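Long-range contacts in hypoxanthine-guanine phosphoribosyltransferase (Thermus thermophilus, PDB 3ACD), which probably catalyses the magnesium-dependent transfer of phosphoribose from 5-phospho-alpha-D-ribose 1-diphosphate to hypoxanthine or guanine in purine salvage: residues N9-I14 with I173-P178; E17-R22 with L147-E152; L91-R96 with E119-A124. One frame throughout, in Å; residues are numbered along the deposited sequence.

Contact 1: N9-I14 with I173-P178; sequences NGPVQI and ITSIRP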
ATOM      1  N   ASN A   9     -24.183   2.505   8.051  1.00 22.62           N
ATOM      2  CA  ASN A   9     -25.458   1.791   8.077  1.00 24.18           C
ATOM      3  C   ASN A   9     -25.922   1.325   6.702  1.00 24.33           C
ATOM      4  O   ASN A   9     -27.113   1.085   6.495  1.00 24.16           O
ATOM      5  CB  ASN A   9     -26.547   2.660   8.712  1.00 28.19           C
ATOM      6  CG  ASN A   9     -26.855   3.901   7.898  1.00 28.45           C
ATOM      7  OD1 ASN A   9     -27.732   4.687   8.255  1.00 34.35           O
ATOM      8  ND2 ASN A   9     -26.135   4.085   6.802  1.00 30.92           N
ATOM      9  N   GLY A  10     -24.981   1.202   5.770  1.00 21.12           N
ATOM     10  CA  GLY A  10     -25.318   0.753   4.430  1.00 21.26           C
ATOM     11  C   GLY A  10     -25.594  -0.741   4.363  1.00 20.43           C
ATOM     12  O   GLY A  10     -25.402  -1.451   5.350  1.00 21.32           O
ATOM     13  N   PRO A  11     -26.030  -1.253   3.202  1.00 20.67           N
ATOM     14  CA  PRO A  11     -26.338  -2.672   3.003  1.00 21.11           C
ATOM     15  C   PRO A  11     -25.144  -3.620   2.894  1.00 21.45           C
ATOM     16  O   PRO A  11     -25.282  -4.819   3.131  1.00 21.04           O
ATOM     17  CB  PRO A  11     -27.173  -2.656   1.728  1.00 21.59           C
ATOM     18  CG  PRO A  11     -26.523  -1.563   0.946  1.00 21.12           C
ATOM     19  CD  PRO A  11     -26.351  -0.478   1.989  1.00 21.97           C
ATOM     20  N   VAL A  12     -23.979  -3.091   2.530  1.00 20.01           N
ATOM     21  CA  VAL A  12     -22.784  -3.919   2.386  1.00 18.22           C
ATOM     22  C   VAL A  12     -21.858  -3.816   3.595  1.00 18.47           C
ATOM     23  O   VAL A  12     -21.453  -2.722   3.990  1.00 18.87           O
ATOM     24  CB  VAL A  12     -21.998  -3.529   1.115  1.00 18.68           C
ATOM     25  CG1 VAL A  12     -20.731  -4.370   0.997  1.00 18.94           C
ATOM     26  CG2 VAL A  12     -22.883  -3.728  -0.109  1.00 17.20           C
ATOM     27  N   GLN A  13     -21.533  -4.967   4.174  1.00 18.75           N
ATOM     28  CA  GLN A  13     -20.662  -5.043   5.338  1.00 19.00           C
ATOM     29  C   GLN A  13     -19.798  -6.299   5.212  1.00 19.65           C
ATOM     30  O   GLN A  13     -20.324  -7.411   5.117  1.00 18.83           O
ATOM     31  CB  GLN A  13     -21.497  -5.138   6.622  1.00 20.55           C
ATOM     32  CG  GLN A  13     -22.573  -4.061   6.798  1.00 21.42           C
ATOM     33  CD  GLN A  13     -22.006  -2.673   7.044  1.00 20.27           C
ATOM     34  OE1 GLN A  13     -20.900  -2.522   7.568  1.00 20.80           O
ATOM     35  NE2 GLN A  13     -22.774  -1.649   6.685  1.00 18.93           N
ATOM     36  N   ILE A  14     -18.478  -6.128   5.203  1.00 17.58           N
ATOM     37  CA  ILE A  14     -17.570  -7.267   5.093  1.00 17.73           C
ATOM     38  C   ILE A  14     -16.476  -7.115   6.146  1.00 18.51           C
ATOM     39  O   ILE A  14     -15.700  -6.156   6.114  1.00 17.07           O
ATOM     40  CB  ILE A  14     -16.929  -7.345   3.687  1.00 16.66           C
ATOM     41  CG1 ILE A  14     -18.006  -7.167   2.612  1.00 19.21           C
ATOM     42  CG2 ILE A  14     -16.258  -8.694   3.501  1.00 14.73           C
ATOM     43  CD1 ILE A  14     -17.473  -7.200   1.186  1.00 20.68           C
ATOM     44  N   ILE A 173     -14.745  -3.564   5.313  1.00 15.00           N
ATOM     45  CA  ILE A 173     -15.481  -2.898   4.252  1.00 15.99           C
ATOM     46  C   ILE A 173     -16.876  -2.612   4.790  1.00 16.66           C
ATOM     47  O   ILE A 173     -17.523  -3.497   5.352  1.00 16.80           O
ATOM     48  CB  ILE A 173     -15.603  -3.794   2.983  1.00 16.36           C
ATOM     49  CG1 ILE A 173     -14.305  -3.737   2.171  1.00 16.15           C
ATOM     50  CG2 ILE A 173     -16.787  -3.344   2.128  1.00 15.33           C
ATOM     51  CD1 ILE A 173     -14.016  -2.375   1.561  1.00 16.88           C
ATOM     52  N   THR A 174     -17.326  -1.372   4.639  1.00 16.45           N
ATOM     53  CA  THR A 174     -18.656  -0.989   5.090  1.00 18.19           C
ATOM     54  C   THR A 174     -19.290  -0.102   4.022  1.00 18.79           C
ATOM     55  O   THR A 174     -18.724   0.071   2.941  1.00 16.27           O
ATOM     56  CB  THR A 174     -18.603  -0.264   6.460  1.00 18.15           C
ATOM     57  OG1 THR A 174     -19.935   0.022   6.906  1.00 20.38           O
ATOM     58  CG2 THR A 174     -17.816   1.021   6.363  1.00 15.55           C
ATOM     59  N   SER A 175     -20.458   0.457   4.311  1.00 19.33           N
ATOM     60  CA  SER A 175     -21.139   1.290   3.330  1.00 21.04           C
ATOM     61  C   SER A 175     -22.146   2.229   3.971  1.00 22.94           C
ATOM     62  O   SER A 175     -22.435   2.129   5.162  1.00 22.28           O
ATOM     63  CB  SER A 175     -21.871   0.399   2.321  1.00 21.06           C
ATOM     64  OG  SER A 175     -22.812  -0.437   2.987  1.00 20.89           O
ATOM     65  N   ILE A 176     -22.677   3.138   3.160  1.00 25.60           N
ATOM     66  CA  ILE A 176     -23.679   4.094   3.617  1.00 29.01           C
ATOM     67  C   ILE A 176     -24.969   3.787   2.873  1.00 31.10           C
ATOM     68  O   ILE A 176     -24.980   2.983   1.939  1.00 28.93           O
ATOM     69  CB  ILE A 176     -23.277   5.549   3.295  1.00 30.03           C
ATOM     70  CG1 ILE A 176     -23.065   5.702   1.786  1.00 31.43           C
ATOM     71  CG2 ILE A 176     -22.023   5.929   4.066  1.00 31.85           C
ATOM     72  CD1 ILE A 176     -22.731   7.114   1.342  1.00 32.47           C
ATOM     73  N   ARG A 177     -26.057   4.422   3.288  1.00 34.55           N
ATOM     74  CA  ARG A 177     -27.338   4.216   2.630  1.00 38.39           C
ATOM     75  C   ARG A 177     -27.438   5.175   1.452  1.00 41.82           C
ATOM     76  O   ARG A 177     -26.920   6.291   1.504  1.00 41.05           O
ATOM     77  CB  ARG A 177     -28.486   4.467   3.609  1.00 37.95           C
ATOM     78  CG  ARG A 177     -28.515   3.495   4.772  1.00 37.82           C
ATOM     79  CD  ARG A 177     -29.688   3.774   5.697  1.00 37.69           C
ATOM     80  NE  ARG A 177     -29.736   2.828   6.807  1.00 38.60           N
ATOM     81  CZ  ARG A 177     -30.656   2.848   7.767  1.00 38.45           C
ATOM     82  NH1 ARG A 177     -31.608   3.770   7.752  1.00 37.30           N
ATOM     83  NH2 ARG A 177     -30.620   1.951   8.742  1.00 37.26           N
ATOM     84  N   PRO A 178     -28.104   4.748   0.370  1.00 45.71           N
ATOM     85  CA  PRO A 178     -28.252   5.603  -0.811  1.00 49.54           C
ATOM     86  C   PRO A 178     -28.948   6.915  -0.462  1.00 53.29           C
ATOM     87  O   PRO A 178     -28.850   7.899  -1.196  1.00 54.38           O
ATOM     88  CB  PRO A 178     -29.077   4.736  -1.758  1.00 48.77           C
ATOM     89  CG  PRO A 178     -29.914   3.920  -0.818  1.00 48.53           C
ATOM     90  CD  PRO A 178     -28.905   3.520   0.232  1.00 46.61           C
TER
HETATM   91  O   HOH W   1     -25.908   6.375   5.405  1.00 38.54           O
HETATM   92  O   HOH W   2     -18.492  -3.680   8.231  1.00 29.29           O
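Asn9 OD1 sits over one face of the Arg177 guanidinium, 3.1 Å above its plane and offset toward the rim; the amide and guanidinium planes are 8° apart. At the edge, in the plane, sits the backbone oxygen of the same asparagine: Arg177 NE donates to Asn9 O over 3.2 Å. The OD1 to NE angle is poor, so OD1 rests over the face without a hydrogen bond. A water accepts from both Asn9 ND2 and Arg177 N and ties the amide's other end to the backbone. The second flat group, the Gln13 amide, uses NE2 to reach Gly10 O in its own plane, while Gln13 OE1 accepts from Thr174 OG1 at 2.8 Å; Thr174 OG1 is also bonded to Gly8 N. A further water donates to Gln13 OE1 and Ile173 O.

The two segments come from near the N- and C-terminal ends of the chain, an arrangement consistent with the hood over the purine end of the pocket in type I phosphoribosyltransferases: Val12 packs on Val156 of the IMP pocket, and Ile176 lies close to Tyr155.

Ser175 CB points at 9-14, and chi1 of 59° sets OG between backbone N and carbonyl carbon, from where it donates 2.8 Å to a lone pair of Val12 O. Gly10 N donates to Ser175 O (2.8 Å), and a CB on Gly10 would collide with Ser175 OG. Ile14 and Ile173 form one antiparallel hydrogen-bonded pair: Ile14 N donates to Ile173 O (2.8 Å) and Ile173 N to Ile14 O (2.9 Å), their side chains side by side.

Contact 2: E17-R22 with L147-E152; sequences EAIKKR and LGFEIE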
ATOM      1  N   GLU A  17     -11.978 -10.142   9.026  1.00 17.92           N
ATOM      2  CA  GLU A  17     -11.724 -11.577   9.003  1.00 18.64           C
ATOM      3  C   GLU A  17     -12.144 -12.199   7.676  1.00 17.51           C
ATOM      4  O   GLU A  17     -11.419 -13.023   7.111  1.00 16.32           O
ATOM      5  CB  GLU A  17     -12.474 -12.266  10.146  1.00 22.96           C
ATOM      6  CG  GLU A  17     -12.060 -11.797  11.529  1.00 29.98           C
ATOM      7  CD  GLU A  17     -12.845 -12.478  12.633  1.00 34.76           C
ATOM      8  OE1 GLU A  17     -14.084 -12.316  12.670  1.00 39.17           O
ATOM      9  OE2 GLU A  17     -12.223 -13.175  13.463  1.00 38.80           O
ATOM     10  N   ALA A  18     -13.320 -11.815   7.188  1.00 16.52           N
ATOM     11  CA  ALA A  18     -13.820 -12.339   5.922  1.00 16.33           C
ATOM     12  C   ALA A  18     -12.906 -11.893   4.785  1.00 14.94           C
ATOM     13  O   ALA A  18     -12.624 -12.659   3.862  1.00 16.08           O
ATOM     14  CB  ALA A  18     -15.241 -11.845   5.674  1.00 17.10           C
ATOM     15  N   ILE A  19     -12.446 -10.648   4.859  1.00 15.57           N
ATOM     16  CA  ILE A  19     -11.556 -10.109   3.836  1.00 15.09           C
ATOM     17  C   ILE A  19     -10.218 -10.839   3.873  1.00 15.88           C
ATOM     18  O   ILE A  19      -9.677 -11.217   2.832  1.00 15.68           O
ATOM     19  CB  ILE A  19     -11.309  -8.592   4.037  1.00 13.67           C
ATOM     20  CG1 ILE A  19     -12.627  -7.824   3.873  1.00 15.12           C
ATOM     21  CG2 ILE A  19     -10.286  -8.090   3.011  1.00 14.09           C
ATOM     22  CD1 ILE A  19     -12.521  -6.334   4.134  1.00 14.08           C
ATOM     23  N   LYS A  20      -9.687 -11.045   5.075  1.00 15.83           N
ATOM     24  CA  LYS A  20      -8.406 -11.731   5.214  1.00 16.48           C
ATOM     25  C   LYS A  20      -8.439 -13.115   4.577  1.00 17.92           C
ATOM     26  O   LYS A  20      -7.537 -13.484   3.822  1.00 16.53           O
ATOM     27  CB  LYS A  20      -8.023 -11.855   6.692  1.00 18.74           C
ATOM     28  CG  LYS A  20      -6.697 -12.576   6.915  1.00 19.28           C
ATOM     29  CD  LYS A  20      -6.342 -12.675   8.396  1.00 24.13           C
ATOM     30  CE  LYS A  20      -5.046 -13.457   8.593  1.00 24.72           C
ATOM     31  NZ  LYS A  20      -4.727 -13.674  10.032  1.00 30.61           N
ATOM     32  N   LYS A  21      -9.483 -13.880   4.880  1.00 18.47           N
ATOM     33  CA  LYS A  21      -9.627 -15.223   4.334  1.00 19.17           C
ATOM     34  C   LYS A  21      -9.743 -15.226   2.814  1.00 15.84           C
ATOM     35  O   LYS A  21      -9.113 -16.038   2.143  1.00 15.88           O
ATOM     36  CB  LYS A  21     -10.857 -15.915   4.934  1.00 23.35           C
ATOM     37  CG  LYS A  21     -10.633 -16.524   6.308  1.00 29.94           C
ATOM     38  CD  LYS A  21      -9.644 -17.681   6.238  1.00 34.30           C
ATOM     39  CE  LYS A  21      -9.431 -18.325   7.601  1.00 36.43           C
ATOM     40  NZ  LYS A  21     -10.686 -18.900   8.164  1.00 39.02           N
ATOM     41  N   ARG A  22     -10.547 -14.320   2.271  1.00 14.79           N
ATOM     42  CA  ARG A  22     -10.727 -14.252   0.826  1.00 14.77           C
ATOM     43  C   ARG A  22      -9.440 -13.855   0.105  1.00 14.65           C
ATOM     44  O   ARG A  22      -9.084 -14.436  -0.924  1.00 14.76           O
ATOM     45  CB  ARG A  22     -11.847 -13.265   0.482  1.00 15.09           C
ATOM     46  CG  ARG A  22     -12.206 -13.226  -0.999  1.00 14.92           C
ATOM     47  CD  ARG A  22     -12.541 -14.618  -1.522  1.00 17.23           C
ATOM     48  NE  ARG A  22     -12.821 -14.617  -2.956  1.00 15.70           N
ATOM     49  CZ  ARG A  22     -12.620 -15.658  -3.754  1.00 16.44           C
ATOM     50  NH1 ARG A  22     -12.136 -16.788  -3.256  1.00 17.17           N
ATOM     51  NH2 ARG A  22     -12.889 -15.569  -5.052  1.00 17.57           N
ATOM     52  N   LEU A 147     -11.587 -12.201  -8.197  1.00 15.90           N
ATOM     53  CA  LEU A 147     -12.509 -11.301  -7.523  1.00 15.97           C
ATOM     54  C   LEU A 147     -12.719 -11.669  -6.066  1.00 14.89           C
ATOM     55  O   LEU A 147     -12.960 -12.827  -5.734  1.00 14.67           O
ATOM     56  CB  LEU A 147     -13.861 -11.311  -8.241  1.00 14.30           C
ATOM     57  CG  LEU A 147     -14.964 -10.475  -7.589  1.00 15.28           C
ATOM     58  CD1 LEU A 147     -14.560  -9.005  -7.584  1.00 12.44           C
ATOM     59  CD2 LEU A 147     -16.276 -10.677  -8.346  1.00 15.89           C
ATOM     60  N   GLY A 148     -12.629 -10.673  -5.195  1.00 13.68           N
ATOM     61  CA  GLY A 148     -12.838 -10.933  -3.786  1.00 15.20           C
ATOM     62  C   GLY A 148     -14.310 -11.183  -3.515  1.00 15.03           C
ATOM     63  O   GLY A 148     -14.703 -12.284  -3.119  1.00 13.59           O
ATOM     64  N   PHE A 149     -15.131 -10.166  -3.754  1.00 15.24           N
ATOM     65  CA  PHE A 149     -16.565 -10.270  -3.493  1.00 15.90           C
ATOM     66  C   PHE A 149     -17.423  -9.534  -4.516  1.00 15.63           C
ATOM     67  O   PHE A 149     -17.102  -8.413  -4.919  1.00 15.05           O
ATOM     68  CB  PHE A 149     -16.885  -9.667  -2.119  1.00 15.83           C
ATOM     69  CG  PHE A 149     -16.076 -10.235  -0.990  1.00 17.20           C
ATOM     70  CD1 PHE A 149     -16.520 -11.355  -0.290  1.00 19.23           C
ATOM     71  CD2 PHE A 149     -14.876  -9.639  -0.614  1.00 17.43           C
ATOM     72  CE1 PHE A 149     -15.775 -11.870   0.776  1.00 20.33           C
ATOM     73  CE2 PHE A 149     -14.126 -10.147   0.446  1.00 17.45           C
ATOM     74  CZ  PHE A 149     -14.577 -11.262   1.142  1.00 18.46           C
ATOM     75  N   GLU A 150     -18.521 -10.158  -4.929  1.00 14.52           N
ATOM     76  CA  GLU A 150     -19.445  -9.493  -5.837  1.00 14.74           C
ATOM     77  C   GLU A 150     -20.495  -8.899  -4.904  1.00 16.33           C
ATOM     78  O   GLU A 150     -21.028  -9.600  -4.042  1.00 17.39           O
ATOM     79  CB  GLU A 150     -20.099 -10.485  -6.795  1.00 13.91           C
ATOM     80  CG  GLU A 150     -21.150  -9.842  -7.682  1.00 14.67           C
ATOM     81  CD  GLU A 150     -21.768 -10.822  -8.648  1.00 14.47           C
ATOM     82  OE1 GLU A 150     -21.130 -11.131  -9.677  1.00 16.04           O
ATOM     83  OE2 GLU A 150     -22.888 -11.296  -8.365  1.00 16.27           O
ATOM     84  N   ILE A 151     -20.788  -7.614  -5.061  1.00 14.74           N
ATOM     85  CA  ILE A 151     -21.757  -6.965  -4.183  1.00 16.42           C
ATOM     86  C   ILE A 151     -22.858  -6.208  -4.909  1.00 18.20           C
ATOM     87  O   ILE A 151     -22.767  -5.940  -6.109  1.00 17.25           O
ATOM     88  CB  ILE A 151     -21.058  -5.969  -3.226  1.00 16.27           C
ATOM     89  CG1 ILE A 151     -20.405  -4.842  -4.034  1.00 18.79           C
ATOM     90  CG2 ILE A 151     -20.006  -6.694  -2.396  1.00 18.04           C
ATOM     91  CD1 ILE A 151     -19.852  -3.700  -3.192  1.00 18.46           C
ATOM     92  N   GLU A 152     -23.904  -5.869  -4.161  1.00 20.00           N
ATOM     93  CA  GLU A 152     -25.023  -5.117  -4.702  1.00 21.52           C
ATOM     94  C   GLU A 152     -24.568  -3.672  -4.884  1.00 22.98           C
ATOM     95  O   GLU A 152     -23.504  -3.278  -4.398  1.00 21.82           O
ATOM     96  CB  GLU A 152     -26.214  -5.160  -3.741  1.00 25.12           C
ATOM     97  CG  GLU A 152     -25.934  -4.542  -2.379  1.00 27.84           C
ATOM     98  CD  GLU A 152     -27.163  -4.501  -1.487  1.00 31.29           C
ATOM     99  OE1 GLU A 152     -28.134  -3.798  -1.841  1.00 32.71           O
ATOM    100  OE2 GLU A 152     -27.158  -5.172  -0.433  1.00 31.51           O
TER
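Arg22 leaves helix 16-33 with CB directed at segment 147-152, where it meets the rim of the Phe149 ring: Arg22 CB is 3.4 Å from Phe149 CZ. Arg22 CG stands anti to the backbone N (chi1 -174°), which carries it over the Phe149 ring face, 4.1 Å from the centroid and 26° off the normal, a CH-pi contact. The chain then bends at chi2 (54°), and CD runs past Gly148 O. Arg22 NE donates to Gly148 O at 3.0 Å, meeting it in the carbonyl plane on a lone pair, and makes a weak second bond to Leu147 O. Arg22 NH2 grips Leu147 O more firmly, at 2.8 Å and nearly along the C=O axis. Two successive carbonyls thus share the NE-NH2 edge of the group. The third nitrogen, NH1, forms a salt bridge to Glu25 one turn further along the helix; together with the two carbonyls it limits the turning of the guanidinium, and Glu25 is likely to offset part of its charge.

The ring is held at its edge as well. Ala18 O lies in its plane, 3.6 Å from Phe149 CZ, and Ile19 CA is nearby, with Ile19 CG1 touching Phe149 CE2 at 4.4 Å. Beyond these segments, Phe149 also packs on Leu132 of strand 132-133.

The chain turns a corner at Gly148, which interrupts strand 146-150 and brings its carbonyl to the arginine. What results is helix-on-sheet packing, in which the first helix of the phosphoribosyltransferase's Rossmann-like alpha/beta fold is joined to strand 146-150 of the parallel sheet, chiefly through Arg22 and Phe149.

Contact 3: L91-R96 with E119-A124; sequences LPIHGR and EARKPA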
ATOM      1  N   LEU A  91       8.319   0.580 -14.287  1.00 24.39           N
ATOM      2  CA  LEU A  91       8.941  -0.659 -14.741  1.00 20.49           C
ATOM      3  C   LEU A  91       8.332  -1.111 -16.064  1.00 18.07           C
ATOM      4  O   LEU A  91       7.162  -0.859 -16.338  1.00 15.35           O
ATOM      5  CB  LEU A  91       8.774  -1.760 -13.689  1.00 21.14           C
ATOM      6  CG  LEU A  91       9.653  -1.672 -12.434  1.00 24.39           C
ATOM      7  CD1 LEU A  91       9.386  -0.378 -11.683  1.00 25.67           C
ATOM      8  CD2 LEU A  91       9.372  -2.868 -11.542  1.00 23.38           C
ATOM      9  N   PRO A  92       9.129  -1.780 -16.909  1.00 17.98           N
ATOM     10  CA  PRO A  92       8.643  -2.256 -18.207  1.00 17.48           C
ATOM     11  C   PRO A  92       7.574  -3.331 -18.056  1.00 16.90           C
ATOM     12  O   PRO A  92       7.638  -4.148 -17.138  1.00 16.94           O
ATOM     13  CB  PRO A  92       9.905  -2.814 -18.870  1.00 18.43           C
ATOM     14  CG  PRO A  92      11.019  -2.041 -18.218  1.00 19.86           C
ATOM     15  CD  PRO A  92      10.578  -2.009 -16.776  1.00 18.22           C
ATOM     16  N   ILE A  93       6.584  -3.327 -18.943  1.00 16.04           N
ATOM     17  CA  ILE A  93       5.559  -4.359 -18.880  1.00 16.56           C
ATOM     18  C   ILE A  93       5.562  -5.190 -20.157  1.00 16.42           C
ATOM     19  O   ILE A  93       4.883  -6.211 -20.242  1.00 15.21           O
ATOM     20  CB  ILE A  93       4.146  -3.783 -18.657  1.00 17.63           C
ATOM     21  CG1 ILE A  93       3.707  -2.967 -19.868  1.00 19.14           C
ATOM     22  CG2 ILE A  93       4.125  -2.941 -17.383  1.00 16.74           C
ATOM     23  CD1 ILE A  93       2.239  -2.583 -19.816  1.00 20.12           C
ATOM     24  N   HIS A  94       6.330  -4.759 -21.153  1.00 15.93           N
ATOM     25  CA  HIS A  94       6.394  -5.519 -22.396  1.00 18.10           C
ATOM     26  C   HIS A  94       6.955  -6.903 -22.102  1.00 17.33           C
ATOM     27  O   HIS A  94       7.991  -7.041 -21.447  1.00 16.01           O
ATOM     28  CB  HIS A  94       7.269  -4.804 -23.434  1.00 19.22           C
ATOM     29  CG  HIS A  94       7.401  -5.553 -24.724  1.00 21.01           C
ATOM     30  ND1 HIS A  94       8.374  -6.506 -24.937  1.00 24.05           N
ATOM     31  CD2 HIS A  94       6.654  -5.522 -25.853  1.00 19.12           C
ATOM     32  CE1 HIS A  94       8.221  -7.029 -26.141  1.00 22.11           C
ATOM     33  NE2 HIS A  94       7.184  -6.450 -26.718  1.00 22.73           N
ATOM     34  N   GLY A  95       6.251  -7.929 -22.567  1.00 17.72           N
ATOM     35  CA  GLY A  95       6.702  -9.290 -22.350  1.00 18.17           C
ATOM     36  C   GLY A  95       6.503  -9.818 -20.940  1.00 17.49           C
ATOM     37  O   GLY A  95       6.926 -10.931 -20.641  1.00 18.90           O
ATOM     38  N   ARG A  96       5.870  -9.035 -20.069  1.00 16.57           N
ATOM     39  CA  ARG A  96       5.634  -9.479 -18.694  1.00 14.90           C
ATOM     40  C   ARG A  96       4.219 -10.025 -18.536  1.00 15.23           C
ATOM     41  O   ARG A  96       3.312  -9.668 -19.294  1.00 14.98           O
ATOM     42  CB  ARG A  96       5.802  -8.321 -17.687  1.00 15.79           C
ATOM     43  CG  ARG A  96       7.209  -7.727 -17.536  1.00 15.17           C
ATOM     44  CD  ARG A  96       8.232  -8.749 -17.052  1.00 16.83           C
ATOM     45  NE  ARG A  96       7.909  -9.333 -15.748  1.00 16.60           N
ATOM     46  CZ  ARG A  96       8.069  -8.721 -14.577  1.00 17.03           C
ATOM     47  NH1 ARG A  96       8.550  -7.482 -14.520  1.00 12.45           N
ATOM     48  NH2 ARG A  96       7.753  -9.356 -13.454  1.00 14.49           N
ATOM     49  N   GLU A 119      -2.242  -3.027 -22.669  1.00 19.92           N
ATOM     50  CA  GLU A 119      -2.131  -3.911 -23.824  1.00 22.01           C
ATOM     51  C   GLU A 119      -1.331  -3.275 -24.957  1.00 21.17           C
ATOM     52  O   GLU A 119      -0.676  -3.977 -25.727  1.00 21.95           O
ATOM     53  CB  GLU A 119      -3.522  -4.304 -24.328  1.00 24.22           C
ATOM     54  CG  GLU A 119      -4.282  -5.226 -23.382  1.00 28.42           C
ATOM     55  CD  GLU A 119      -3.614  -6.582 -23.213  1.00 29.95           C
ATOM     56  OE1 GLU A 119      -2.491  -6.772 -23.728  1.00 31.48           O
ATOM     57  OE2 GLU A 119      -4.214  -7.461 -22.559  1.00 32.55           O
ATOM     58  N   ALA A 120      -1.386  -1.951 -25.047  1.00 21.16           N
ATOM     59  CA  ALA A 120      -0.665  -1.220 -26.087  1.00 22.88           C
ATOM     60  C   ALA A 120       0.846  -1.441 -25.996  1.00 23.86           C
ATOM     61  O   ALA A 120       1.560  -1.283 -26.989  1.00 23.88           O
ATOM     62  CB  ALA A 120      -0.982   0.263 -25.991  1.00 24.69           C
ATOM     63  N   ARG A 121       1.332  -1.806 -24.811  1.00 22.37           N
ATOM     64  CA  ARG A 121       2.761  -2.047 -24.631  1.00 21.80           C
ATOM     65  C   ARG A 121       3.127  -3.505 -24.863  1.00 21.41           C
ATOM     66  O   ARG A 121       4.281  -3.906 -24.704  1.00 20.95           O
ATOM     67  CB  ARG A 121       3.208  -1.599 -23.242  1.00 20.10           C
ATOM     68  CG  ARG A 121       3.110  -0.097 -23.055  1.00 22.81           C
ATOM     69  CD  ARG A 121       3.930   0.356 -21.876  1.00 24.89           C
ATOM     70  NE  ARG A 121       3.931   1.809 -21.750  1.00 25.78           N
ATOM     71  CZ  ARG A 121       4.723   2.479 -20.924  1.00 24.06           C
ATOM     72  NH1 ARG A 121       5.579   1.824 -20.157  1.00 23.51           N
ATOM     73  NH2 ARG A 121       4.652   3.800 -20.863  1.00 26.31           N
ATOM     74  N   LYS A 122       2.126  -4.295 -25.231  1.00 20.35           N
ATOM     75  CA  LYS A 122       2.311  -5.704 -25.539  1.00 21.60           C
ATOM     76  C   LYS A 122       2.877  -6.596 -24.435  1.00 20.67           C
ATOM     77  O   LYS A 122       3.956  -7.174 -24.575  1.00 18.52           O
ATOM     78  CB  LYS A 122       3.177  -5.839 -26.795  1.00 24.23           C
ATOM     79  CG  LYS A 122       2.634  -5.075 -27.989  1.00 26.77           C
ATOM     80  CD  LYS A 122       3.550  -5.205 -29.193  1.00 29.96           C
ATOM     81  CE  LYS A 122       3.002  -4.430 -30.378  1.00 31.70           C
ATOM     82  NZ  LYS A 122       2.821  -2.991 -30.046  1.00 33.17           N
ATOM     83  N   PRO A 123       2.155  -6.715 -23.314  1.00 20.67           N
ATOM     84  CA  PRO A 123       2.640  -7.569 -22.228  1.00 19.83           C
ATOM     85  C   PRO A 123       2.407  -9.019 -22.652  1.00 19.74           C
ATOM     86  O   PRO A 123       1.631  -9.270 -23.573  1.00 21.58           O
ATOM     87  CB  PRO A 123       1.762  -7.152 -21.051  1.00 20.20           C
ATOM     88  CG  PRO A 123       0.477  -6.790 -21.711  1.00 21.75           C
ATOM     89  CD  PRO A 123       0.933  -5.995 -22.915  1.00 20.76           C
ATOM     90  N   ALA A 124       3.076  -9.965 -22.004  1.00 19.06           N
ATOM     91  CA  ALA A 124       2.897 -11.375 -22.345  1.00 20.08           C
ATOM     92  C   ALA A 124       1.454 -11.795 -22.060  1.00 20.79           C
ATOM     93  O   ALA A 124       0.883 -12.638 -22.755  1.00 20.69           O
ATOM     94  CB  ALA A 124       3.866 -12.236 -21.541  1.00 20.92           C
TER
HETATM   95  O   HOH W   3       7.443   1.822 -17.811  1.00 35.47           O
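Backbone bonds between Gly95 and Lys122 and between Arg96 and Ala124 link the two loops. Gly95 N donates to Lys122 O at 3.1 Å and 164°, whereas Ala124 N to Arg96 O, though 2.7 Å long, is weak because the angle at the hydrogen is only 126°. A CA-H...O contact joins Pro123 CA to Ile93 O at 3.3 Å. Gly95 is at the third position of a type II turn, with the positive phi that favours glycine.

The His94 ring brings its carbon CD2 to 3.1 Å from Arg121 O, which lies at the ring's edge near its plane; Lys122 CB lies beside the same carbon.

Apolar packing rests on Ile93, whose CG1 meets Arg121 CB at 3.7 Å, the two side chains crossing at about a right angle. Ile93 also packs on His40, Ile42 and Val98. An alanine here would probably leave the aliphatic part of Arg121 without its partner and open a gap against Ile42 and Val98.

Through water, Arg121 NH1 is linked to Leu91 O, the latter bond being weak.

The loops lead into neighbouring strands of the parallel sheet: 91-96 runs into strand 97-102, while the other loop, 119-124, carries the chain from helix 109-119 into strand 125-130.

How the contacts relate
Contact 3 is nested in the chain interval closed by contact 2, which is itself nested within that closed by contact 1. Contacts 1 and 2 are neighbours, their centres 14 Å apart, and they touch: Ile173 and Ile14 pack on Ile19 of helix 16-33, and Ile14 reaches Phe149. The joined chain ends are thus seated on the first helix and the end of strand 146-150. Contact 3 lies across the chain's centre, 29 Å from contact 2 and 37 Å from contact 1, centre to centre. Contacts 2 and 3 adjoin one parallel sheet in one phosphoribosyltransferase domain, on opposite sides of the centre; contact 1 lies near the purine pocket, contact 3 away from it.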